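Local coordinates for protein BlEst2 (Bacillus licheniformis, PDB 6WPX) that probably hydrolyses ester bonds as a secreted esterase or lipase, here in its propeptide form, at residues A[125-129]-A[130-134]. Sequence-based numbering, arbitrary orientation.
Sequences SQSAL and IHHNA
Three N-H groups converge on the carbonyl oxygen of Ser127 where helix 121-131 ends. The backbone N of His131 and that of His132 give it only weak, bent bonds, the latter shared with Ala128 O, whereas His132 ND1 makes a straighter one to Ser127 O (3.2 Å, 151° at the hydrogen). The imidazole comes in from above the carbonyl plane, its ND1 67° out of it. With CG set opposite its own carbonyl carbon (chi1 -62°), the His132 ring folds back along the helix and presents its ND1 edge to the preceding turn. Were the His132 ring cut back to an alanine, Ser127 O would probably be left, within this turn, to the two weak backbone bonds, and a gap would open toward Ala96 and Ala99 of helix 91-109.

Asn133 then takes a left-handed backbone conformation and bends the chain back, so that Ala134 N reaches back six residues to Ala128 O at 2.9 Å, two positions further than an alpha-helical bond. The last regular bond, Ile130 N to Gln126 O at 2.8 Å, is nearly straight. The returning Ala134 CB packs against both Ala128 CB and Leu129 CD1, each at 4.0 Å. On another side, Gln126 and Ile130 run side by side, NE2 to CD1 3.7 Å, and the Gln126 amide is held by Arg188 and Tyr243.

The C-terminal end of helix 121-131 belongs to the beta-alpha-beta unit of strands 113-118 and 138-144, within an alpha/beta-hydrolase-like domain. His132 and Ala134 rest against helix 91-109, while Gln126 and Ile130 face helix 181-191 and strand 201-205.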
loop_
_atom_site.group_PDB
_atom_site.type_symbol
_atom_site.label_atom_id
_atom_site.label_comp_id
_atom_site.label_asym_id
_atom_site.label_seq_id
_atom_site.Cartn_x
_atom_site.Cartn_y
_atom_site.Cartn_z
ATOM N N SER A 125 -3.208 1.053 -16.144
ATOM C CA SER A 125 -3.408 2.079 -17.167
ATOM C C SER A 125 -2.123 2.433 -17.863
ATOM O O SER A 125 -2.092 2.442 -19.096
ATOM C CB SER A 125 -4.066 3.320 -16.575
ATOM O OG SER A 125 -5.397 2.972 -16.239
ATOM N N GLN A 126 -1.057 2.692 -17.090
ATOM C CA GLN A 126 0.257 3.036 -17.651
ATOM C C GLN A 126 0.813 1.905 -18.422
ATOM O O GLN A 126 1.387 2.134 -19.476
ATOM C CB GLN A 126 1.259 3.415 -16.573
ATOM C CG GLN A 126 1.310 4.873 -16.281
ATOM C CD GLN A 126 2.679 5.251 -15.771
ATOM O OE1 GLN A 126 3.229 4.592 -14.889
ATOM N NE2 GLN A 126 3.236 6.339 -16.278
ATOM N N SER A 127 0.673 0.684 -17.894
ATOM C CA SER A 127 1.136 -0.513 -18.578
ATOM C C SER A 127 0.427 -0.626 -19.929
ATOM O O SER A 127 1.097 -0.860 -20.931
ATOM C CB SER A 127 0.867 -1.748 -17.731
ATOM O OG SER A 127 1.137 -2.908 -18.494
ATOM N N ALA A 128 -0.919 -0.449 -19.961
ATOM C CA ALA A 128 -1.692 -0.509 -21.204
ATOM C C ALA A 128 -1.131 0.484 -22.203
ATOM O O ALA A 128 -0.812 0.098 -23.322
ATOM C CB ALA A 128 -3.166 -0.188 -20.943
ATOM N N LEU A 129 -0.936 1.732 -21.792
ATOM C CA LEU A 129 -0.466 2.773 -22.710
ATOM C C LEU A 129 0.978 2.647 -23.149
ATOM O O LEU A 129 1.263 2.786 -24.333
ATOM C CB LEU A 129 -0.707 4.147 -22.088
ATOM C CG LEU A 129 -2.060 4.778 -22.416
ATOM C CD1 LEU A 129 -3.190 4.039 -21.788
ATOM C CD2 LEU A 129 -2.107 6.168 -21.927
ATOM N N ILE A 130 1.889 2.429 -22.192
ATOM C CA ILE A 130 3.314 2.401 -22.477
ATOM C C ILE A 130 3.806 1.036 -22.985
ATOM O O ILE A 130 4.439 0.977 -24.028
ATOM C CB ILE A 130 4.084 2.912 -21.226
ATOM C CG1 ILE A 130 3.798 4.437 -21.024
ATOM C CG2 ILE A 130 5.599 2.591 -21.319
ATOM C CD1 ILE A 130 4.089 5.033 -19.672
ATOM N N HIS A 131 3.531 -0.038 -22.261
ATOM C CA HIS A 131 4.025 -1.368 -22.606
ATOM C C HIS A 131 3.095 -2.149 -23.553
ATOM O O HIS A 131 3.521 -3.150 -24.127
ATOM C CB HIS A 131 4.348 -2.154 -21.326
ATOM C CG HIS A 131 5.312 -1.431 -20.432
ATOM N ND1 HIS A 131 6.616 -1.178 -20.826
ATOM C CD2 HIS A 131 5.123 -0.905 -19.202
ATOM C CE1 HIS A 131 7.187 -0.548 -19.816
ATOM N NE2 HIS A 131 6.330 -0.358 -18.816
ATOM N N HIS A 132 1.849 -1.682 -23.757
ATOM C CA HIS A 132 0.924 -2.381 -24.664
ATOM C C HIS A 132 0.366 -1.458 -25.715
ATOM O O HIS A 132 -0.683 -1.732 -26.295
ATOM C CB HIS A 132 -0.167 -3.133 -23.883
ATOM C CG HIS A 132 0.406 -4.190 -23.009
ATOM N ND1 HIS A 132 0.774 -3.918 -21.703
ATOM C CD2 HIS A 132 0.752 -5.460 -23.306
ATOM C CE1 HIS A 132 1.306 -5.040 -21.246
ATOM N NE2 HIS A 132 1.292 -5.996 -22.168
ATOM N N ASN A 133 1.064 -0.333 -25.936
ATOM C CA ASN A 133 0.803 0.675 -26.981
ATOM C C ASN A 133 -0.644 1.206 -27.062
ATOM O O ASN A 133 -1.094 1.586 -28.150
ATOM C CB ASN A 133 1.248 0.113 -28.347
ATOM C CG ASN A 133 2.645 -0.439 -28.319
ATOM O OD1 ASN A 133 3.606 0.273 -28.028
ATOM N ND2 ASN A 133 2.776 -1.733 -28.541
ATOM N N ALA A 134 -1.365 1.246 -25.917
ATOM C CA ALA A 134 -2.734 1.786 -25.891
ATOM C C ALA A 134 -2.779 3.319 -25.992
ATOM O O ALA A 134 -3.873 3.883 -26.101
ATOM C CB ALA A 134 -3.478 1.322 -24.649
#